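PDB 6KFQ: rhodopsin, which carries a retinal chromophore in the membrane and pumps protons, a thermophilic microbial rhodopsin of unusually high thermostability. Local coordinates for residues Pro158-Ile163 and Arg220-Asp225; Arg165-Leu170 and Gly213-Ser218. All blocks are in the same frame, centred on the assembly; numbering follows the deposited sequence.

Contact 1 of 2, residues Pro158-Ile163 and Arg220-Asp225; sequences PAVAQI and RQALSD
The tight part of this contact is built around Ala222, whose CA lies 4.6 Å from the CA of Val160, a spacing that the small methyl of Ala222 makes possible. The axes of helix 158-163 and helix 220-225 approach to 8.0 Å and cross at -121°, so the two meet over about one turn each. The CB of Ala222 points into the first helix and sits among three residues of it: it lies 3.6 Å from Ala159 O, a backbone carbonyl that also accepts from Ile163 N within its own helix, and 3.7 Å from Ile163 CG2, with Val160 CG2 alongside. In Ile163, CG1 stands anti to the backbone N (chi1 -176°) and carries the rest of the chain elsewhere, while the touching CG2 sits between the backbone N and the carbonyl carbon. In Val160 the touching methyl is instead anti to the carbonyl carbon, and this CG2 runs over the second helix backbone, 3.4 Å from Ala222 O, and past Asp225 CB. In the seven-helix architecture of microbial rhodopsins, this crossing sets the start of the sixth transmembrane helix, 158-184, against the short helix 220-228 that follows the seventh. Away from Ala222 the packing gives way to polar, more open side chains. Gln221, extended with CG anti to N, puts the face of its flat amide under the methyl of Ala159, which is centred on Gln221 CD, 3.4 Å from Ala159 CB; the exposure of Gln221 marks this as the solvent side. Asp225 borders the same methyl, its OD2 3.7 Å from Ala159 CB, but the carboxylate's hydrogen-bond partner is Thr157 OG1, just before the first helix, which links the two helices at that edge.

Contact 2 of 2, residues Arg165-Leu170 and Gly213-Ser218; sequences RTLAVL and GLLLLS. With MPG ([(Z)-octadec-9-enyl] (2R)-2,3-bis(oxidanyl)propanoate), chain J.
Leu167 overlaps two successive leucines of the facing helix, one with each of its methyls. CG is anti to the carbonyl carbon (chi1 -66°) and CD1 is the extended branch, anti to CA, which spreads the fork over the Leu215-Leu216 backbone step: Leu167 CD1 lies 3.7 Å from Leu216 CB and also meets Leu216 CD1, while Leu167 CD2 branches off to lie 3.7 Å from Leu215 CB. The approach differs on the two sides, for Leu167 and Leu215 lie alongside each other, pointing opposite ways, whereas Leu167 and Leu216 run nearly perpendicular. The segments 165-170 and 213-218 run nearly antiparallel, 168° between their directions, with axes 10.2 Å apart, a distance bridged by leucine side chains. They belong to the sixth and seventh helices of the seven-helix rhodopsin bundle, and Leu167 and Leu216 also reach helix 70-90, where both touch Leu89. Leu215 goes to the other flank, its CD1 4.1 Å from Leu170 CD2 at an oblique angle, with the methyl of Thr166 at the margin; the hydroxyl of Thr166 is turned to Gln162 O of its own helix. On this lipid-facing flank Leu170 divides its fork. With CG anti to N (chi1 175°) and CD2 anti to CA, CD2 is the extended branch that reaches Leu215; the folded-back Leu170 CD1 lies 4.0 Å from MPG C18, the end of the octadecenyl chain. The same chain runs against the helix backbone, MPG C16 being 3.7 Å from Leu170 CA, and its C15 rests on Val169 CG1.

In the fold
From the N terminus the chain passes through five helices before reaching helix 158-184, whose first turns supply one side of both contacts: 158-163 to contact 1, then 165-170 to contact 2. It returns along helix 194-218, and 213-218 closes contact 2 across 42 intervening residues. Past Ser219 the short helix 220-228 brings 220-225 back to 158-163, so contact 1 closes a wider loop of 56 residues that encloses the other. The centres are 11 Å apart, and the contacts touch directly, Ile163 CD1 lying 3.5 Å from Leu215 O. Together they tie helix 158-184 to the end of helix 194-218 and to the helix after it.

Contact 1 of 2, residues Pro158-Ile163 and Arg220-Asp225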
loop_
_atom_site.group_PDB
_atom_site.type_symbol
_atom_site.label_atom_id
_atom_site.label_comp_id
_atom_site.label_asym_id
_atom_site.label_seq_id
_atom_site.Cartn_x
_atom_site.Cartn_y
_atom_site.Cartn_z
ATOM N N PRO A 158 -24.857 -4.674 -4.148
ATOM C CA PRO A 158 -24.238 -4.394 -5.454
ATOM C C PRO A 158 -23.238 -3.245 -5.435
ATOM O O PRO A 158 -22.200 -3.332 -6.102
ATOM C CB PRO A 158 -25.454 -4.086 -6.339
ATOM C CG PRO A 158 -26.543 -4.894 -5.743
ATOM C CD PRO A 158 -26.318 -4.832 -4.261
ATOM N N ALA A 159 -23.500 -2.187 -4.663
ATOM C CA ALA A 159 -22.569 -1.059 -4.640
ATOM C C ALA A 159 -21.279 -1.418 -3.921
ATOM O O ALA A 159 -20.194 -0.992 -4.333
ATOM C CB ALA A 159 -23.209 0.154 -3.972
ATOM N N VAL A 160 -21.383 -2.158 -2.820
ATOM C CA VAL A 160 -20.185 -2.613 -2.117
ATOM C C VAL A 160 -19.375 -3.554 -3.000
ATOM O O VAL A 160 -18.150 -3.427 -3.116
ATOM C CB VAL A 160 -20.574 -3.282 -0.785
ATOM C CG1 VAL A 160 -19.361 -3.943 -0.150
ATOM C CG2 VAL A 160 -21.185 -2.237 0.150
ATOM N N ALA A 161 -20.043 -4.524 -3.625
ATOM C CA ALA A 161 -19.344 -5.446 -4.516
ATOM C C ALA A 161 -18.629 -4.692 -5.630
ATOM O O ALA A 161 -17.514 -5.055 -6.024
ATOM C CB ALA A 161 -20.333 -6.463 -5.095
ATOM N N GLN A 162 -19.241 -3.616 -6.129
ATOM C CA GLN A 162 -18.666 -2.886 -7.257
ATOM C C GLN A 162 -17.417 -2.111 -6.847
ATOM O O GLN A 162 -16.401 -2.131 -7.557
ATOM C CB GLN A 162 -19.719 -1.951 -7.863
ATOM C CG GLN A 162 -19.197 -1.110 -9.017
ATOM C CD GLN A 162 -20.242 -0.150 -9.554
ATOM O OE1 GLN A 162 -21.442 -0.333 -9.342
ATOM N NE2 GLN A 162 -19.790 0.881 -10.252
ATOM N N ILE A 163 -17.460 -1.417 -5.706
ATOM C CA ILE A 163 -16.280 -0.669 -5.292
ATOM C C ILE A 163 -15.183 -1.621 -4.842
ATOM O O ILE A 163 -13.994 -1.389 -5.097
ATOM C CB ILE A 163 -16.619 0.364 -4.200
ATOM C CG1 ILE A 163 -15.366 1.195 -3.871
ATOM C CG2 ILE A 163 -17.120 -0.320 -2.944
ATOM C CD1 ILE A 163 -14.756 1.905 -5.081
ATOM N N ARG A 220 -20.056 6.724 -1.598
ATOM C CA ARG A 220 -20.911 6.969 -0.442
ATOM C C ARG A 220 -22.059 5.976 -0.356
ATOM O O ARG A 220 -22.472 5.608 0.749
ATOM C CB ARG A 220 -21.453 8.401 -0.485
ATOM C CG ARG A 220 -20.360 9.460 -0.549
ATOM C CD ARG A 220 -20.951 10.869 -0.523
ATOM N NE ARG A 220 -21.858 11.027 0.608
ATOM C CZ ARG A 220 -21.464 11.232 1.861
ATOM N NH1 ARG A 220 -20.174 11.323 2.151
ATOM N NH2 ARG A 220 -22.366 11.354 2.828
ATOM N N GLN A 221 -22.592 5.537 -1.498
ATOM C CA GLN A 221 -23.660 4.541 -1.476
ATOM C C GLN A 221 -23.172 3.242 -0.860
ATOM O O GLN A 221 -23.841 2.655 -0.001
ATOM C CB GLN A 221 -24.180 4.288 -2.888
ATOM C CG GLN A 221 -25.146 3.115 -2.980
ATOM C CD GLN A 221 -25.394 2.683 -4.409
ATOM O OE1 GLN A 221 -24.765 3.189 -5.339
ATOM N NE2 GLN A 221 -26.309 1.736 -4.593
ATOM N N ALA A 222 -22.002 2.775 -1.294
ATOM C CA ALA A 222 -21.424 1.557 -0.737
ATOM C C ALA A 222 -21.164 1.710 0.755
ATOM O O ALA A 222 -21.517 0.837 1.555
ATOM C CB ALA A 222 -20.136 1.217 -1.481
ATOM N N LEU A 223 -20.548 2.826 1.147
ATOM C CA LEU A 223 -20.291 3.082 2.560
ATOM C C LEU A 223 -21.589 3.051 3.361
ATOM O O LEU A 223 -21.703 2.323 4.354
ATOM C CB LEU A 223 -19.570 4.424 2.722
ATOM C CG LEU A 223 -18.190 4.424 2.047
ATOM C CD1 LEU A 223 -17.459 5.731 2.278
ATOM C CD2 LEU A 223 -17.359 3.238 2.517
ATOM N N SER A 224 -22.601 3.791 2.906
ATOM C CA SER A 224 -23.867 3.819 3.631
ATOM C C SER A 224 -24.501 2.436 3.685
ATOM O O SER A 224 -25.120 2.075 4.690
ATOM C CB SER A 224 -24.824 4.830 2.996
ATOM O OG SER A 224 -25.198 4.439 1.689
ATOM N N ASP A 225 -24.352 1.646 2.614
ATOM C CA ASP A 225 -24.793 0.253 2.640
ATOM C C ASP A 225 -24.168 -0.490 3.814
ATOM O O ASP A 225 -24.851 -1.210 4.551
ATOM C CB ASP A 225 -24.435 -0.441 1.323
ATOM C CG ASP A 225 -25.431 -0.160 0.212
ATOM O OD1 ASP A 225 -26.465 0.484 0.479
ATOM O OD2 ASP A 225 -25.177 -0.596 -0.932
#

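Contact 2 of 2, residues Arg165-Leu170 and Gly213-Ser218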
loop_
_atom_site.group_PDB
_atom_site.type_symbol
_atom_site.label_atom_id
_atom_site.label_comp_id
_atom_site.label_asym_id
_atom_site.label_seq_id
_atom_site.Cartn_x
_atom_site.Cartn_y
_atom_site.Cartn_z
ATOM N N ARG A 165 -14.555 -4.572 -6.112
ATOM C CA ARG A 165 -13.927 -5.100 -7.317
ATOM C C ARG A 165 -13.024 -4.060 -7.961
ATOM O O ARG A 165 -11.920 -4.384 -8.416
ATOM C CB ARG A 165 -15.005 -5.578 -8.287
ATOM C CG ARG A 165 -15.652 -6.877 -7.831
ATOM C CD ARG A 165 -16.990 -7.116 -8.501
ATOM N NE ARG A 165 -17.683 -8.251 -7.899
ATOM C CZ ARG A 165 -18.990 -8.469 -7.999
ATOM N NH1 ARG A 165 -19.752 -7.619 -8.673
ATOM N NH2 ARG A 165 -19.534 -9.529 -7.416
ATOM N N THR A 166 -13.465 -2.802 -7.984
ATOM C CA THR A 166 -12.642 -1.738 -8.544
ATOM C C THR A 166 -11.350 -1.568 -7.755
ATOM O O THR A 166 -10.262 -1.506 -8.337
ATOM C CB THR A 166 -13.432 -0.432 -8.579
ATOM O OG1 THR A 166 -14.526 -0.581 -9.485
ATOM C CG2 THR A 166 -12.537 0.713 -9.036
ATOM N N LEU A 167 -11.451 -1.481 -6.425
ATOM C CA LEU A 167 -10.254 -1.276 -5.617
ATOM C C LEU A 167 -9.349 -2.500 -5.642
ATOM O O LEU A 167 -8.118 -2.372 -5.599
ATOM C CB LEU A 167 -10.646 -0.936 -4.185
ATOM C CG LEU A 167 -11.372 0.400 -4.001
ATOM C CD1 LEU A 167 -11.678 0.603 -2.534
ATOM C CD2 LEU A 167 -10.549 1.552 -4.556
ATOM N N ALA A 168 -9.936 -3.694 -5.676
ATOM C CA ALA A 168 -9.118 -4.901 -5.640
ATOM C C ALA A 168 -8.330 -5.071 -6.934
ATOM O O ALA A 168 -7.157 -5.454 -6.902
ATOM C CB ALA A 168 -9.993 -6.129 -5.366
ATOM N N VAL A 169 -8.961 -4.809 -8.079
ATOM C CA VAL A 169 -8.240 -4.865 -9.348
ATOM C C VAL A 169 -7.174 -3.786 -9.391
ATOM O O VAL A 169 -6.034 -4.035 -9.803
ATOM C CB VAL A 169 -9.217 -4.740 -10.533
ATOM C CG1 VAL A 169 -8.463 -4.624 -11.831
ATOM C CG2 VAL A 169 -10.126 -5.940 -10.585
ATOM N N LEU A 170 -7.521 -2.570 -8.955
ATOM C CA LEU A 170 -6.527 -1.503 -8.890
ATOM C C LEU A 170 -5.337 -1.910 -8.033
ATOM O O LEU A 170 -4.177 -1.673 -8.391
ATOM C CB LEU A 170 -7.169 -0.237 -8.323
ATOM C CG LEU A 170 -6.197 0.920 -8.103
ATOM C CD1 LEU A 170 -5.664 1.426 -9.439
ATOM C CD2 LEU A 170 -6.876 2.057 -7.352
ATOM N N GLY A 213 -7.823 5.768 -2.181
ATOM C CA GLY A 213 -8.644 6.384 -1.157
ATOM C C GLY A 213 -9.728 7.283 -1.715
ATOM O O GLY A 213 -10.830 7.343 -1.165
ATOM N N LEU A 214 -9.434 7.991 -2.806
ATOM C CA LEU A 214 -10.461 8.798 -3.464
ATOM C C LEU A 214 -11.617 7.930 -3.940
ATOM O O LEU A 214 -12.788 8.272 -3.736
ATOM C CB LEU A 214 -9.854 9.552 -4.640
ATOM C CG LEU A 214 -9.169 10.873 -4.318
ATOM C CD1 LEU A 214 -8.377 11.372 -5.518
ATOM C CD2 LEU A 214 -10.223 11.904 -3.899
ATOM N N LEU A 215 -11.302 6.804 -4.585
ATOM C CA LEU A 215 -12.337 5.893 -5.059
ATOM C C LEU A 215 -13.130 5.299 -3.903
ATOM O O LEU A 215 -14.361 5.212 -3.969
ATOM C CB LEU A 215 -11.705 4.787 -5.902
ATOM C CG LEU A 215 -11.099 5.251 -7.223
ATOM C CD1 LEU A 215 -10.348 4.116 -7.900
ATOM C CD2 LEU A 215 -12.178 5.830 -8.138
ATOM N N LEU A 216 -12.444 4.898 -2.830
ATOM C CA LEU A 216 -13.128 4.313 -1.680
ATOM C C LEU A 216 -14.052 5.327 -1.012
ATOM O O LEU A 216 -15.258 5.091 -0.850
ATOM C CB LEU A 216 -12.098 3.786 -0.674
ATOM C CG LEU A 216 -12.713 3.254 0.624
ATOM C CD1 LEU A 216 -13.674 2.120 0.329
ATOM C CD2 LEU A 216 -11.626 2.806 1.597
ATOM N N LEU A 217 -13.494 6.467 -0.608
ATOM C CA LEU A 217 -14.233 7.412 0.223
ATOM C C LEU A 217 -15.272 8.205 -0.557
ATOM O O LEU A 217 -16.150 8.812 0.061
ATOM C CB LEU A 217 -13.260 8.362 0.923
ATOM C CG LEU A 217 -12.241 7.633 1.801
ATOM C CD1 LEU A 217 -11.420 8.615 2.627
ATOM C CD2 LEU A 217 -12.932 6.617 2.698
ATOM N N SER A 218 -15.207 8.206 -1.887
ATOM C CA SER A 218 -16.259 8.810 -2.695
ATOM C C SER A 218 -17.427 7.862 -2.960
ATOM O O SER A 218 -18.463 8.310 -3.469
ATOM C CB SER A 218 -15.686 9.297 -4.027
ATOM O OG SER A 218 -14.627 10.211 -3.814
HETATM C C14 MPG J . -9.184 0.492 -12.237
HETATM C C15 MPG J . -8.532 -0.801 -12.659
HETATM C C16 MPG J . -7.035 -0.834 -12.470
HETATM C C17 MPG J . -6.274 0.210 -13.241
HETATM C C18 MPG J . -4.773 0.101 -13.109
#